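Local coordinates for beta-2-microglobulin (Ctenopharyngodon idella, PDB 6LBE), which probably serves as the light chain of MHC class I molecules in a bony fish, supporting peptide presentation to the immune system, at residues S12-P15 / A21-L24; V69-Q74 / Y93-D98. All coordinates share one frame; numbering follows the deposited sequence.

Interaction 1 (S12-P15 / A21-L24)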
loop_
_atom_site.group_PDB
_atom_site.type_symbol
_atom_site.label_atom_id
_atom_site.label_comp_id
_atom_site.label_asym_id
_atom_site.label_seq_id
_atom_site.Cartn_x
_atom_site.Cartn_y
_atom_site.Cartn_z
ATOM N N SER B 12 -5.814 -15.644 2.771
ATOM C CA SER B 12 -7.242 -15.468 2.573
ATOM C C SER B 12 -7.752 -14.319 3.432
ATOM O O SER B 12 -7.184 -14.004 4.481
ATOM C CB SER B 12 -7.993 -16.753 2.906
ATOM O OG SER B 12 -7.420 -17.412 4.022
ATOM N N ARG B 13 -8.814 -13.666 2.962
ATOM C CA ARG B 13 -9.386 -12.565 3.730
ATOM C C ARG B 13 -9.862 -13.048 5.102
ATOM O O ARG B 13 -9.472 -12.502 6.138
ATOM C CB ARG B 13 -10.534 -11.928 2.959
ATOM C CG ARG B 13 -11.269 -10.897 3.767
ATOM C CD ARG B 13 -12.617 -10.589 3.174
ATOM N NE ARG B 13 -13.031 -9.223 3.467
ATOM C CZ ARG B 13 -13.456 -8.816 4.658
ATOM N NH1 ARG B 13 -13.521 -9.683 5.654
ATOM N NH2 ARG B 13 -13.820 -7.549 4.853
ATOM N N ASN B 14 -10.701 -14.069 5.126
ATOM C CA ASN B 14 -11.135 -14.764 6.323
ATOM C C ASN B 14 -10.322 -16.039 6.534
ATOM O O ASN B 14 -9.700 -16.555 5.596
ATOM C CB ASN B 14 -12.619 -15.113 6.211
ATOM C CG ASN B 14 -13.481 -13.904 5.948
ATOM O OD1 ASN B 14 -13.221 -12.818 6.463
ATOM N ND2 ASN B 14 -14.517 -14.086 5.151
ATOM N N PRO B 15 -10.312 -16.574 7.761
ATOM C CA PRO B 15 -9.589 -17.827 8.033
ATOM C C PRO B 15 -9.949 -18.938 7.058
ATOM O O PRO B 15 -11.113 -19.147 6.713
ATOM C CB PRO B 15 -10.023 -18.178 9.460
ATOM C CG PRO B 15 -10.262 -16.841 10.092
ATOM C CD PRO B 15 -10.883 -15.998 8.995
ATOM N N ALA B 21 -17.010 -19.892 1.400
ATOM C CA ALA B 21 -16.600 -18.919 0.392
ATOM C C ALA B 21 -15.774 -17.821 1.042
ATOM O O ALA B 21 -16.075 -17.369 2.147
ATOM C CB ALA B 21 -17.815 -18.315 -0.325
ATOM N N ASN B 22 -14.735 -17.388 0.337
ATOM C CA ASN B 22 -13.665 -16.598 0.915
ATOM C C ASN B 22 -13.001 -15.835 -0.229
ATOM O O ASN B 22 -13.415 -15.937 -1.391
ATOM C CB ASN B 22 -12.646 -17.561 1.536
ATOM C CG ASN B 22 -11.767 -16.909 2.563
ATOM O OD1 ASN B 22 -11.437 -15.738 2.450
ATOM N ND2 ASN B 22 -11.361 -17.673 3.569
ATOM N N VAL B 23 -11.955 -15.072 0.092
ATOM C CA VAL B 23 -11.239 -14.296 -0.915
ATOM C C VAL B 23 -9.752 -14.628 -0.830
ATOM O O VAL B 23 -9.127 -14.430 0.219
ATOM C CB VAL B 23 -11.452 -12.781 -0.762
ATOM C CG1 VAL B 23 -10.597 -12.029 -1.799
ATOM C CG2 VAL B 23 -12.922 -12.434 -0.901
ATOM N N LEU B 24 -9.188 -15.125 -1.936
ATOM C CA LEU B 24 -7.755 -15.383 -2.046
ATOM C C LEU B 24 -7.017 -14.097 -2.415
ATOM O O LEU B 24 -7.417 -13.398 -3.345
ATOM C CB LEU B 24 -7.509 -16.462 -3.102
ATOM C CG LEU B 24 -6.070 -16.950 -3.246
ATOM C CD1 LEU B 24 -5.567 -17.522 -1.885
ATOM C CD2 LEU B 24 -5.941 -17.956 -4.381
#

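Interaction 2 (V69-Q74 / Y93-D98)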
loop_
_atom_site.group_PDB
_atom_site.type_symbol
_atom_site.label_atom_id
_atom_site.label_comp_id
_atom_site.label_asym_id
_atom_site.label_seq_id
_atom_site.Cartn_x
_atom_site.Cartn_y
_atom_site.Cartn_z
ATOM N N VAL B 69 -9.184 -12.675 -5.649
ATOM C CA VAL B 69 -10.202 -13.374 -6.416
ATOM C C VAL B 69 -11.059 -14.151 -5.426
ATOM O O VAL B 69 -10.578 -14.588 -4.379
ATOM C CB VAL B 69 -9.544 -14.292 -7.476
ATOM C CG1 VAL B 69 -8.831 -15.438 -6.799
ATOM C CG2 VAL B 69 -10.557 -14.814 -8.427
ATOM N N ASP B 70 -12.340 -14.290 -5.736
ATOM C CA ASP B 70 -13.161 -15.169 -4.922
ATOM C C ASP B 70 -12.680 -16.616 -5.058
ATOM O O ASP B 70 -12.204 -17.044 -6.116
ATOM C CB ASP B 70 -14.637 -15.057 -5.312
ATOM C CG ASP B 70 -15.260 -13.699 -4.932
ATOM O OD1 ASP B 70 -14.595 -12.882 -4.251
ATOM O OD2 ASP B 70 -16.430 -13.455 -5.317
ATOM N N PHE B 71 -12.773 -17.368 -3.969
ATOM C CA PHE B 71 -12.498 -18.792 -4.048
ATOM C C PHE B 71 -13.261 -19.491 -2.932
ATOM O O PHE B 71 -13.819 -18.859 -2.027
ATOM C CB PHE B 71 -10.975 -19.078 -4.040
ATOM C CG PHE B 71 -10.328 -19.108 -2.672
ATOM C CD1 PHE B 71 -10.576 -18.116 -1.723
ATOM C CD2 PHE B 71 -9.414 -20.104 -2.357
ATOM C CE1 PHE B 71 -9.948 -18.137 -0.458
ATOM C CE2 PHE B 71 -8.780 -20.135 -1.106
ATOM C CZ PHE B 71 -9.052 -19.142 -0.155
ATOM N N LEU B 72 -13.319 -20.815 -3.030
ATOM C CA LEU B 72 -14.011 -21.630 -2.039
ATOM C C LEU B 72 -13.167 -22.855 -1.744
ATOM O O LEU B 72 -13.291 -23.891 -2.410
ATOM C CB LEU B 72 -15.397 -22.046 -2.528
ATOM C CG LEU B 72 -16.467 -22.572 -1.573
ATOM C CD1 LEU B 72 -17.804 -22.282 -2.216
ATOM C CD2 LEU B 72 -16.288 -24.070 -1.367
ATOM N N PRO B 73 -12.384 -22.868 -0.719
ATOM C CA PRO B 73 -11.223 -23.752 -0.565
ATOM C C PRO B 73 -11.792 -25.090 -0.105
ATOM O O PRO B 73 -12.540 -25.164 0.870
ATOM C CB PRO B 73 -10.331 -23.123 0.508
ATOM C CG PRO B 73 -11.293 -22.317 1.326
ATOM C CD PRO B 73 -12.252 -21.729 0.316
ATOM N N GLN B 74 -11.412 -26.154 -0.807
ATOM C CA GLN B 74 -11.756 -27.502 -0.404
ATOM C C GLN B 74 -10.486 -28.324 -0.239
ATOM O O GLN B 74 -9.465 -28.034 -0.878
ATOM C CB GLN B 74 -12.689 -28.188 -1.419
ATOM C CG GLN B 74 -14.041 -27.501 -1.559
ATOM C CD GLN B 74 -14.977 -27.698 -0.351
ATOM O OE1 GLN B 74 -14.582 -28.196 0.712
ATOM N NE2 GLN B 74 -16.222 -27.300 -0.522
ATOM N N TYR B 93 4.038 -19.620 -5.261
ATOM C CA TYR B 93 3.907 -19.557 -3.808
ATOM C C TYR B 93 2.554 -20.136 -3.439
ATOM O O TYR B 93 1.528 -19.671 -3.944
ATOM C CB TYR B 93 4.027 -18.112 -3.299
ATOM C CG TYR B 93 5.319 -17.431 -3.687
ATOM C CD1 TYR B 93 5.482 -16.859 -4.959
ATOM C CD2 TYR B 93 6.380 -17.367 -2.797
ATOM C CE1 TYR B 93 6.667 -16.246 -5.321
ATOM C CE2 TYR B 93 7.559 -16.739 -3.152
ATOM C CZ TYR B 93 7.697 -16.190 -4.409
ATOM O OH TYR B 93 8.882 -15.584 -4.744
ATOM N N THR B 94 2.551 -21.132 -2.554
ATOM C CA THR B 94 1.368 -21.946 -2.288
ATOM C C THR B 94 0.594 -21.429 -1.077
ATOM O O THR B 94 1.154 -21.250 0.007
ATOM C CB THR B 94 1.772 -23.404 -2.073
ATOM O OG1 THR B 94 2.533 -23.847 -3.205
ATOM C CG2 THR B 94 0.544 -24.278 -1.930
ATOM N N TRP B 95 -0.695 -21.200 -1.257
ATOM C CA TRP B 95 -1.496 -20.742 -0.138
ATOM C C TRP B 95 -1.591 -21.835 0.921
ATOM O O TRP B 95 -1.989 -22.975 0.632
ATOM C CB TRP B 95 -2.878 -20.331 -0.608
ATOM C CG TRP B 95 -3.799 -19.952 0.512
ATOM C CD1 TRP B 95 -3.758 -18.807 1.267
ATOM C CD2 TRP B 95 -4.904 -20.718 1.002
ATOM N NE1 TRP B 95 -4.770 -18.820 2.196
ATOM C CE2 TRP B 95 -5.489 -19.981 2.054
ATOM C CE3 TRP B 95 -5.456 -21.955 0.652
ATOM C CZ2 TRP B 95 -6.605 -20.444 2.759
ATOM C CZ3 TRP B 95 -6.552 -22.412 1.350
ATOM C CH2 TRP B 95 -7.117 -21.659 2.397
ATOM N N GLU B 96 -1.208 -21.481 2.154
ATOM C CA GLU B 96 -1.320 -22.369 3.292
ATOM C C GLU B 96 -2.336 -21.812 4.279
ATOM O O GLU B 96 -2.107 -20.737 4.856
ATOM C CB GLU B 96 0.040 -22.536 3.961
ATOM C CG GLU B 96 1.084 -23.186 3.099
ATOM C CD GLU B 96 0.747 -24.624 2.727
ATOM O OE1 GLU B 96 -0.236 -25.193 3.269
ATOM O OE2 GLU B 96 1.487 -25.189 1.883
ATOM N N PRO B 97 -3.454 -22.496 4.518
ATOM C CA PRO B 97 -4.379 -22.049 5.571
ATOM C C PRO B 97 -3.738 -22.080 6.956
ATOM O O PRO B 97 -2.875 -22.908 7.258
ATOM C CB PRO B 97 -5.545 -23.044 5.475
ATOM C CG PRO B 97 -5.007 -24.213 4.697
ATOM C CD PRO B 97 -3.957 -23.668 3.785
ATOM N N ASP B 98 -4.176 -21.158 7.806
ATOM C CA ASP B 98 -3.655 -21.055 9.159
ATOM C C ASP B 98 -4.485 -21.846 10.155
ATOM O O ASP B 98 -4.203 -21.800 11.357
ATOM C CB ASP B 98 -3.575 -19.589 9.577
ATOM C CG ASP B 98 -2.383 -18.890 8.977
ATOM O OD1 ASP B 98 -1.277 -19.483 8.961
ATOM O OD2 ASP B 98 -2.565 -17.752 8.503
#

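Interaction 1 (S12-P15 / A21-L24)
Two side chains donate to the backbone oxygen Asn14 O: Asn22 from the facing segment and Ser12 from its own. Across the contact, Asn22 ND2 donates to Asn14 O at 2.8 Å along an almost straight N-H...O line (178°); the acceptor lies in the amide plane of Asn22, but the nitrogen stands above the plane of the carbonyl. Within the first segment, Ser12 OG reaches the same Asn14 O at 2.9 Å. The other end of the Asn22 amide works in the reverse sense, because its OD1 accepts Asn14 N at 3.2 Å. Asn22 therefore engages both the N-H and the C=O of Asn14, and the two bonds together fix the rotation of its amide. The side chain gets there by turning CG anti to its own backbone N (chi1 -160°). One backbone bond, Arg13 N to Val23 O at 2.9 Å, continues the strand pairing past the antiparallel non-hydrogen-bonded pair Ser12-Leu24. Beside it, Arg13 CB packs on Val23 CB at 3.9 Å, while the guanidinium leads away to an acidic side chain of another protein chain. The contact thus closes the loop between strands 7-12 and 22-29 of the immunoglobulin domain; on its other edge, strand 22-29 pairs with strand 63-71, through backbone bonds from Asn22 to Phe71 and from Leu24 to Val69.

Interaction 2 (V69-Q74 / Y93-D98)
From CB, the side chain of Trp95 heads toward Phe71 and Pro73, its CG anti to the backbone N (chi1 175°), which carries the indole inward. The benzo part does the touching. Its first atom to meet the other segment, CE3 of Trp95, lies 4.2 Å from Phe71 CE2. One step farther out, Trp95 CZ3 meets two groups: Phe71 CE2 and, obliquely to the indole, Pro73 CB at 3.9 Å. At the far rim, Trp95 CH2 touches both Pro73 CB and Phe71 CZ, and Trp95 CZ2 is 4.0 Å from Phe71 CZ. The phenyl edge thus points onto one face of the indole in a T-shaped stack, with the centroids of the Phe71 ring and the six-membered ring of Trp95 5.2 Å apart and the planes at 88°. This is hydrophobic core of the C1-set beta-sandwich: Phe71 belongs to the sheet holding strands 22-29 and 63-71, whereas Trp95 comes from the segment on edge strand 91-94 of the facing sheet, so the two rings meet between the layers. A proline near each ring adds cover: Pro73 CD lies over the centre of the Phe71 ring, 4.0 Å above its plane, and Pro97 N lies over the indole face opposite Phe71. Tyr79 makes a second edge-to-face pair with Phe71, and Val10 and Leu24 also pack on Trp95.

Following the chain from the N terminus, interaction 1 comes first and closes a short loop, joining the end of strand 7-12 to the start of strand 22-29 within one sheet. Interaction 2 opens much later and closes a longer span, from the end of strand 63-71 through strands 79-85 and 91-94 to the C-terminal tail, thereby bridging the two sheets. The contacts follow in series and neither nest nor cross, yet their centres lie about 7 Å apart at the same end of the sandwich. They meet directly: Ser12 OG packs against Trp95 CZ2 at 3.4 Å, and Leu24 N packs near Phe71 CD1, so the loop contact abuts the aromatic pair.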